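Local coordinates for acyl-CoA synthetase (AMP-forming)/AMP-acid ligase II-like protein (PDB 4GS5), which probably acts as an ATP-dependent, AMP-forming ligase that joins fatty acids, perhaps of medium chain length, to coenzyme A, at residues A[22-27]-A[106-111]; A[77-82]-A[102-107]; A[82-87]-A[125-130]. All blocks are in the same frame, centred on the assembly; numbering follows the deposited sequence.

Contact 1 of 3, residues A[22-27]-A[106-111]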
loop_
_atom_site.group_PDB
_atom_site.type_symbol
_atom_site.label_atom_id
_atom_site.label_comp_id
_atom_site.label_asym_id
_atom_site.label_seq_id
_atom_site.Cartn_x
_atom_site.Cartn_y
_atom_site.Cartn_z
ATOM N N PRO A 22 27.538 11.361 10.863
ATOM C CA PRO A 22 27.577 10.332 9.816
ATOM C C PRO A 22 26.233 10.190 9.109
ATOM O O PRO A 22 26.185 9.975 7.898
ATOM C CB PRO A 22 27.892 9.053 10.595
ATOM C CG PRO A 22 27.423 9.340 11.988
ATOM C CD PRO A 22 27.733 10.787 12.206
ATOM N N TYR A 23 25.148 10.304 9.860
ATOM C CA TYR A 23 23.826 10.149 9.264
ATOM C C TYR A 23 23.628 11.186 8.146
ATOM O O TYR A 23 23.286 10.837 7.014
ATOM C CB TYR A 23 22.732 10.249 10.328
ATOM C CG TYR A 23 21.339 10.201 9.734
ATOM C CD1 TYR A 23 20.763 8.995 9.361
ATOM C CD2 TYR A 23 20.609 11.366 9.537
ATOM C CE1 TYR A 23 19.500 8.954 8.817
ATOM C CE2 TYR A 23 19.347 11.339 8.986
ATOM C CZ TYR A 23 18.796 10.131 8.627
ATOM O OH TYR A 23 17.545 10.095 8.077
ATOM N N PHE A 24 23.900 12.450 8.463
ATOM C CA PHE A 24 23.748 13.545 7.513
ATOM C C PHE A 24 24.731 13.473 6.348
ATOM O O PHE A 24 24.459 13.983 5.256
ATOM C CB PHE A 24 23.898 14.885 8.227
ATOM C CG PHE A 24 22.763 15.209 9.143
ATOM C CD1 PHE A 24 21.471 14.810 8.833
ATOM C CD2 PHE A 24 22.980 15.918 10.313
ATOM C CE1 PHE A 24 20.417 15.109 9.676
ATOM C CE2 PHE A 24 21.933 16.219 11.162
ATOM C CZ PHE A 24 20.646 15.814 10.841
ATOM N N ALA A 25 25.871 12.838 6.583
ATOM C CA ALA A 25 26.887 12.702 5.553
ATOM C C ALA A 25 26.429 11.722 4.475
ATOM O O ALA A 25 26.863 11.811 3.323
ATOM C CB ALA A 25 28.221 12.264 6.164
ATOM N N GLN A 26 25.550 10.792 4.851
ATOM C CA GLN A 26 24.915 9.918 3.872
ATOM C C GLN A 26 24.190 10.782 2.847
ATOM O O GLN A 26 24.289 10.558 1.642
ATOM C CB GLN A 26 23.890 9.000 4.536
ATOM C CG GLN A 26 24.429 8.041 5.571
ATOM C CD GLN A 26 23.342 7.109 6.068
ATOM O OE1 GLN A 26 22.576 7.457 6.969
ATOM N NE2 GLN A 26 23.247 5.932 5.458
ATOM N N ALA A 27 23.451 11.766 3.340
ATOM C CA ALA A 27 22.684 12.651 2.475
ATOM C C ALA A 27 23.627 13.456 1.573
ATOM O O ALA A 27 23.474 13.508 0.345
ATOM C CB ALA A 27 21.829 13.580 3.323
ATOM N N LEU A 106 15.732 21.982 1.693
ATOM C CA LEU A 106 15.587 20.739 2.446
ATOM C C LEU A 106 16.032 20.909 3.891
ATOM O O LEU A 106 17.156 21.358 4.161
ATOM C CB LEU A 106 16.374 19.596 1.791
ATOM C CG LEU A 106 16.023 19.260 0.344
ATOM C CD1 LEU A 106 17.028 18.300 -0.251
ATOM C CD2 LEU A 106 14.624 18.672 0.282
ATOM N N THR A 107 15.150 20.555 4.818
ATOM C CA THR A 107 15.513 20.466 6.225
ATOM C C THR A 107 15.590 18.999 6.625
ATOM O O THR A 107 14.576 18.316 6.733
ATOM C CB THR A 107 14.496 21.178 7.124
ATOM O OG1 THR A 107 14.484 22.572 6.818
ATOM C CG2 THR A 107 14.846 20.980 8.601
ATOM N N VAL A 108 16.802 18.507 6.830
ATOM C CA VAL A 108 16.983 17.099 7.083
ATOM C C VAL A 108 17.106 16.865 8.576
ATOM O O VAL A 108 17.953 17.471 9.234
ATOM C CB VAL A 108 18.240 16.557 6.379
ATOM C CG1 VAL A 108 18.332 15.046 6.553
ATOM C CG2 VAL A 108 18.220 16.937 4.901
ATOM N N THR A 109 16.261 15.988 9.109
ATOM C CA THR A 109 16.313 15.650 10.526
ATOM C C THR A 109 16.553 14.152 10.702
ATOM O O THR A 109 16.330 13.376 9.773
ATOM C CB THR A 109 15.015 16.038 11.247
ATOM O OG1 THR A 109 15.196 15.894 12.660
ATOM C CG2 THR A 109 13.896 15.133 10.816
ATOM N N GLU A 110 17.014 13.752 11.884
ATOM C CA GLU A 110 17.223 12.339 12.167
ATOM C C GLU A 110 15.868 11.671 12.247
ATOM O O GLU A 110 14.940 12.203 12.860
ATOM C CB GLU A 110 18.024 12.132 13.463
ATOM C CG GLU A 110 19.303 12.950 13.502
ATOM C CD GLU A 110 20.323 12.470 14.536
ATOM O OE1 GLU A 110 19.943 11.764 15.499
ATOM O OE2 GLU A 110 21.516 12.810 14.377
ATOM N N PRO A 111 15.736 10.504 11.609
ATOM C CA PRO A 111 14.410 9.902 11.543
ATOM C C PRO A 111 14.016 9.414 12.933
ATOM O O PRO A 111 14.770 8.663 13.561
ATOM C CB PRO A 111 14.614 8.732 10.582
ATOM C CG PRO A 111 16.040 8.327 10.793
ATOM C CD PRO A 111 16.796 9.584 11.159
HETATM O O HOH W 1 16.136 12.222 7.593
#
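With CG anti to the backbone N (chi1 176°), Tyr23 directs its phenol toward the end of the strand and the residues after it, whereas Phe24 sets CG anti to its carbonyl carbon (chi1 -70°) and brings its ring alongside the strand. The phenol meets Pro111 tip to tip: OH lies 3.2 Å from Pro111 CD, and CZ is almost as near. Phe24 slides past Val108 in the opposite direction, CE1 resting 3.8 Å from Val108 CG1 and 3.4 Å from Val108 O. Its far end, CZ, crosses the Glu110 chain 4.1 Å from CG. Helix 22-36 packs over one face of the sheet, above strand 105-109, which runs between strands 5-8 and 80-83; the axes of segments 22-27 and 106-109 come within 9.7 Å, their N-to-C directions 143° apart. No direct hydrogen bond joins the segments. Instead a water at the edge of the phenol ring, in its plane, bonds to Tyr23 OH at 2.6 Å and donates to Thr109 O at 2.5 Å. The same hydroxyl is bonded to Val87 N, so two hydrogen bonds fix its position. Asn21, just ahead of the helical segment, bonds through its side chain to both Tyr23 N and Glu110 OE2.

Contact 2 of 3, residues A[77-82]-A[102-107]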
loop_
_atom_site.group_PDB
_atom_site.type_symbol
_atom_site.label_atom_id
_atom_site.label_comp_id
_atom_site.label_asym_id
_atom_site.label_seq_id
_atom_site.Cartn_x
_atom_site.Cartn_y
_atom_site.Cartn_z
ATOM N N PRO A 77 9.649 25.667 -7.011
ATOM C CA PRO A 77 10.855 26.200 -6.371
ATOM C C PRO A 77 10.543 26.980 -5.092
ATOM O O PRO A 77 9.590 27.761 -5.045
ATOM C CB PRO A 77 11.438 27.144 -7.442
ATOM C CG PRO A 77 10.907 26.624 -8.730
ATOM C CD PRO A 77 9.502 26.150 -8.394
ATOM N N GLY A 78 11.361 26.783 -4.065
ATOM C CA GLY A 78 11.189 27.497 -2.814
ATOM C C GLY A 78 10.428 26.656 -1.795
ATOM O O GLY A 78 10.353 27.013 -0.618
ATOM N N THR A 79 9.850 25.550 -2.249
ATOM C CA THR A 79 9.153 24.628 -1.341
ATOM C C THR A 79 10.029 24.297 -0.127
ATOM O O THR A 79 11.161 23.823 -0.280
ATOM C CB THR A 79 8.779 23.308 -2.045
ATOM O OG1 THR A 79 7.765 23.558 -3.025
ATOM C CG2 THR A 79 8.228 22.297 -1.057
ATOM N N ARG A 80 9.512 24.548 1.072
ATOM C CA ARG A 80 10.236 24.207 2.294
ATOM C C ARG A 80 9.855 22.800 2.725
ATOM O O ARG A 80 8.750 22.579 3.208
ATOM C CB ARG A 80 9.908 25.206 3.401
ATOM C CG ARG A 80 10.398 26.621 3.120
ATOM C CD ARG A 80 9.738 27.614 4.064
ATOM N NE ARG A 80 8.283 27.555 3.925
ATOM C CZ ARG A 80 7.424 28.185 4.722
ATOM N NH1 ARG A 80 7.871 28.923 5.728
ATOM N NH2 ARG A 80 6.117 28.066 4.517
ATOM N N ALA A 81 10.763 21.849 2.528
ATOM C CA ALA A 81 10.443 20.453 2.736
ATOM C C ALA A 81 11.189 19.915 3.949
ATOM O O ALA A 81 12.387 20.181 4.124
ATOM C CB ALA A 81 10.793 19.652 1.496
ATOM N N LEU A 82 10.482 19.168 4.791
ATOM C CA LEU A 82 11.110 18.502 5.931
ATOM C C LEU A 82 11.414 17.046 5.565
ATOM O O LEU A 82 10.529 16.308 5.134
ATOM C CB LEU A 82 10.191 18.553 7.160
ATOM C CG LEU A 82 10.616 17.725 8.386
ATOM C CD1 LEU A 82 11.797 18.375 9.098
ATOM C CD2 LEU A 82 9.455 17.598 9.341
ATOM N N LEU A 102 13.674 19.907 -8.013
ATOM C CA LEU A 102 12.561 20.859 -7.945
ATOM C C LEU A 102 12.955 22.154 -7.228
ATOM O O LEU A 102 12.131 23.046 -7.053
ATOM C CB LEU A 102 11.355 20.200 -7.253
ATOM C CG LEU A 102 10.842 18.916 -7.933
ATOM C CD1 LEU A 102 9.723 18.212 -7.146
ATOM C CD2 LEU A 102 10.374 19.203 -9.350
ATOM N N ASP A 103 14.221 22.243 -6.818
ATOM C CA ASP A 103 14.753 23.428 -6.130
ATOM C C ASP A 103 14.028 23.684 -4.806
ATOM O O ASP A 103 13.479 24.769 -4.578
ATOM C CB ASP A 103 14.657 24.685 -7.006
ATOM C CG ASP A 103 15.480 24.590 -8.275
ATOM O OD1 ASP A 103 16.473 23.832 -8.308
ATOM O OD2 ASP A 103 15.129 25.301 -9.243
ATOM N N TRP A 104 14.009 22.688 -3.934
ATOM C CA TRP A 104 13.404 22.896 -2.629
ATOM C C TRP A 104 14.477 23.296 -1.638
ATOM O O TRP A 104 15.650 23.012 -1.846
ATOM C CB TRP A 104 12.761 21.615 -2.119
ATOM C CG TRP A 104 11.582 21.112 -2.891
ATOM C CD1 TRP A 104 10.928 21.729 -3.924
ATOM C CD2 TRP A 104 10.928 19.855 -2.689
ATOM N NE1 TRP A 104 9.891 20.926 -4.366
ATOM C CE2 TRP A 104 9.874 19.771 -3.624
ATOM C CE3 TRP A 104 11.129 18.796 -1.796
ATOM C CZ2 TRP A 104 9.020 18.665 -3.694
ATOM C CZ3 TRP A 104 10.271 17.687 -1.864
ATOM C CH2 TRP A 104 9.239 17.635 -2.814
ATOM N N GLU A 105 14.069 23.937 -0.549
ATOM C CA GLU A 105 14.915 24.027 0.628
ATOM C C GLU A 105 14.680 22.757 1.447
ATOM O O GLU A 105 13.550 22.478 1.845
ATOM C CB GLU A 105 14.528 25.245 1.456
ATOM C CG GLU A 105 15.358 25.427 2.714
ATOM C CD GLU A 105 14.813 26.518 3.619
ATOM O OE1 GLU A 105 15.406 26.743 4.697
ATOM O OE2 GLU A 105 13.799 27.155 3.257
ATOM N N LEU A 106 15.732 21.982 1.693
ATOM C CA LEU A 106 15.587 20.739 2.446
ATOM C C LEU A 106 16.032 20.909 3.891
ATOM O O LEU A 106 17.156 21.358 4.161
ATOM C CB LEU A 106 16.374 19.596 1.791
ATOM C CG LEU A 106 16.023 19.260 0.344
ATOM C CD1 LEU A 106 17.028 18.300 -0.251
ATOM C CD2 LEU A 106 14.624 18.672 0.282
ATOM N N THR A 107 15.150 20.555 4.818
ATOM C CA THR A 107 15.513 20.466 6.225
ATOM C C THR A 107 15.590 18.999 6.625
ATOM O O THR A 107 14.576 18.316 6.733
ATOM C CB THR A 107 14.496 21.178 7.124
ATOM O OG1 THR A 107 14.484 22.572 6.818
ATOM C CG2 THR A 107 14.846 20.980 8.601
HETATM O O HOH W 2 12.398 28.481 0.436
#
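Strand 80-83, helix 90-102 and strand 105-109 form a beta-alpha-beta unit, and here its two parallel strands pair side by side, starting in the loops that lead into them. Gly78 N opens the series with a nearly straight bond of 3.0 Å to Asp103 O. Glu105 N then reaches Thr79 O at 2.9 Å, bent to 139° at the hydrogen though still in the carbonyl plane. Further along, Ala81 uses both its backbone groups, N to Glu105 O and O to Thr107 N, each at 2.9 Å and close to the C=O axis. Next to the bent bond stands Trp104, its CG anti to the carbonyl carbon (chi1 -66°), so that the indole lies beside Thr79 and points the same way. Thr79 CB sits over the face of the five-membered ring in a CH-pi contact, 3.5 Å from its centroid, while Ala81 CB touches the six-membered ring at CE3, 3.4 Å away. The polar atoms of the pair bond to the loop before strand 80-83: Thr79 OG1 to Gly76 O and Trp104 NE1 to Leu75 O. On the face shared by Arg80 and Glu105, NE of Arg80 stays 5.6 Å from Glu105 OE2, and the guanidinium makes its salt bridge with Asp125. The attraction between Arg80 and Glu105 is therefore probably modest, and the pairing rests on backbone bonds and indole packing.

Contact 3 of 3, residues A[82-87]-A[125-130]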
loop_
_atom_site.group_PDB
_atom_site.type_symbol
_atom_site.label_atom_id
_atom_site.label_comp_id
_atom_site.label_asym_id
_atom_site.label_seq_id
_atom_site.Cartn_x
_atom_site.Cartn_y
_atom_site.Cartn_z
ATOM N N LEU A 82 10.482 19.168 4.791
ATOM C CA LEU A 82 11.110 18.502 5.931
ATOM C C LEU A 82 11.414 17.046 5.565
ATOM O O LEU A 82 10.529 16.308 5.134
ATOM C CB LEU A 82 10.191 18.553 7.160
ATOM C CG LEU A 82 10.616 17.725 8.386
ATOM C CD1 LEU A 82 11.797 18.375 9.098
ATOM C CD2 LEU A 82 9.455 17.598 9.341
ATOM N N VAL A 83 12.671 16.644 5.716
ATOM C CA VAL A 83 13.079 15.280 5.407
ATOM C C VAL A 83 13.242 14.487 6.705
ATOM O O VAL A 83 14.257 14.627 7.386
ATOM C CB VAL A 83 14.432 15.276 4.647
ATOM C CG1 VAL A 83 14.839 13.846 4.267
ATOM C CG2 VAL A 83 14.347 16.171 3.416
ATOM N N CYS A 84 12.246 13.670 7.043
ATOM C CA CYS A 84 12.231 12.925 8.306
ATOM C C CYS A 84 12.125 11.428 8.071
ATOM O O CYS A 84 11.859 10.665 8.997
ATOM C CB CYS A 84 11.070 13.379 9.196
ATOM S SG CYS A 84 9.418 13.256 8.392
ATOM N N LEU A 85 12.321 11.019 6.822
ATOM C CA LEU A 85 12.436 9.616 6.477
ATOM C C LEU A 85 13.915 9.260 6.408
ATOM O O LEU A 85 14.749 10.095 6.055
ATOM C CB LEU A 85 11.761 9.366 5.139
ATOM C CG LEU A 85 10.255 9.615 5.211
ATOM C CD1 LEU A 85 9.653 9.682 3.831
ATOM C CD2 LEU A 85 9.630 8.519 6.052
ATOM N N ASN A 86 14.230 8.022 6.759
ATOM C CA ASN A 86 15.607 7.565 6.875
ATOM C C ASN A 86 16.328 7.692 5.539
ATOM O O ASN A 86 15.964 7.020 4.574
ATOM C CB ASN A 86 15.627 6.113 7.371
ATOM C CG ASN A 86 16.973 5.707 7.933
ATOM O OD1 ASN A 86 18.008 5.961 7.324
ATOM N ND2 ASN A 86 16.965 5.081 9.111
ATOM N N VAL A 87 17.327 8.574 5.470
ATOM C CA VAL A 87 18.047 8.792 4.217
ATOM C C VAL A 87 19.056 7.678 3.974
ATOM O O VAL A 87 19.748 7.667 2.961
ATOM C CB VAL A 87 18.773 10.155 4.174
ATOM C CG1 VAL A 87 17.771 11.293 4.051
ATOM C CG2 VAL A 87 19.683 10.322 5.396
ATOM N N ASP A 125 6.275 23.485 3.847
ATOM C CA ASP A 125 5.301 23.461 2.768
ATOM C C ASP A 125 4.988 22.036 2.378
ATOM O O ASP A 125 4.013 21.777 1.684
ATOM C CB ASP A 125 5.834 24.206 1.544
ATOM C CG ASP A 125 6.122 25.676 1.837
ATOM O OD1 ASP A 125 5.279 26.342 2.468
ATOM O OD2 ASP A 125 7.210 26.156 1.463
ATOM N N PHE A 126 5.847 21.116 2.803
ATOM C CA PHE A 126 5.708 19.740 2.405
ATOM C C PHE A 126 6.514 18.808 3.301
ATOM O O PHE A 126 7.649 19.107 3.682
ATOM C CB PHE A 126 6.137 19.542 0.956
ATOM C CG PHE A 126 6.003 18.123 0.496
ATOM C CD1 PHE A 126 4.764 17.525 0.438
ATOM C CD2 PHE A 126 7.122 17.384 0.142
ATOM C CE1 PHE A 126 4.624 16.205 0.024
ATOM C CE2 PHE A 126 6.994 16.068 -0.277
ATOM C CZ PHE A 126 5.746 15.482 -0.335
ATOM N N VAL A 127 5.922 17.678 3.637
ATOM C CA VAL A 127 6.663 16.638 4.341
ATOM C C VAL A 127 6.156 15.274 3.919
ATOM O O VAL A 127 4.940 15.089 3.752
ATOM C CB VAL A 127 6.538 16.776 5.860
ATOM C CG1 VAL A 127 5.076 16.712 6.277
ATOM C CG2 VAL A 127 7.363 15.679 6.568
ATOM N N ALA A 128 7.072 14.318 3.744
ATOM C CA ALA A 128 6.645 12.933 3.517
ATOM C C ALA A 128 6.965 12.147 4.771
ATOM O O ALA A 128 8.027 12.323 5.358
ATOM C CB ALA A 128 7.342 12.330 2.305
HETATM N N MSE A 129 6.048 11.294 5.205
HETATM C CA MSE A 129 6.284 10.550 6.425
HETATM C C MSE A 129 5.461 9.279 6.444
HETATM O O MSE A 129 4.669 9.039 5.533
HETATM C CB MSE A 129 6.002 11.428 7.651
HETATM C CG MSE A 129 4.556 11.839 7.845
HETATM SE SE MSE A 129 4.340 13.042 9.407
HETATM C CE MSE A 129 5.597 14.422 8.919
ATOM N N VAL A 130 5.691 8.432 7.447
ATOM C CA VAL A 130 4.872 7.238 7.598
ATOM C C VAL A 130 3.734 7.581 8.543
ATOM O O VAL A 130 3.829 8.547 9.299
ATOM C CB VAL A 130 5.656 5.991 8.097
ATOM C CG1 VAL A 130 6.723 5.592 7.072
ATOM C CG2 VAL A 130 6.265 6.230 9.478
HETATM O O HOH W 3 10.369 13.495 4.764
#
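The one aromatic ring here, that of Phe126, turns to partners outside the pair: it meets the Trp104 indole with planes about 65° apart and touches Met95 and Leu154, while its backbone does the joining. Leu82 N donates to Phe126 O at 3.0 Å, 160° at the hydrogen. Beyond it the parallel strands spread apart, and a water bridges the backbones. It donates to Leu82 O at 2.8 Å and to Ala128 O at 2.7 Å, and accepts from Cys84 N at 3.0 Å, so three backbone atoms grip it. Cys84 holds SG in the crowded position between backbone N and carbonyl carbon (chi1 56°), placing the sulfur 3.5 Å from Ala128 O, 3.7 Å from Val127 CG2 and 3.9 Å from CB of the selenomethionine Met129. Leu85 splits its fork over the strand end, CD1 3.8 Å from Ala128 CB and CD2 against the Met129 backbone and Val130 CG1. Val130 is the N-cap of helix 131-139, whose Gln133 side chain bonds to both Val130 N and Cys84 O. Helix 90-102 covers the face bearing Val83, Phe126 and Ala128 through Met95, and strand 153-155 packs beside Val127 and Met129.

Overall arrangement
Three contacts join helix 22-36 to neighbouring strands of the sheet in the N-terminal part of the chain, illustrating how a core is built from segments distant in sequence. Contact 2 pairs strands 105-109 and 80-83, contact 3 adds 126-129 beyond 80-83, and contact 1 lays the helix over 105-109. Centres lie about 14 Å apart for contacts 1 and 2, about 11 Å for the other pairs. Along the chain 22-27 comes first, then 77-87, 102-111 and 125-130, so contact 3 crosses both others. Strand 80-83, central among these three parallel strands of the AMP-binding family region, is thus reached on both flanks by later parts of the chain, while the early helix closes over 105-109.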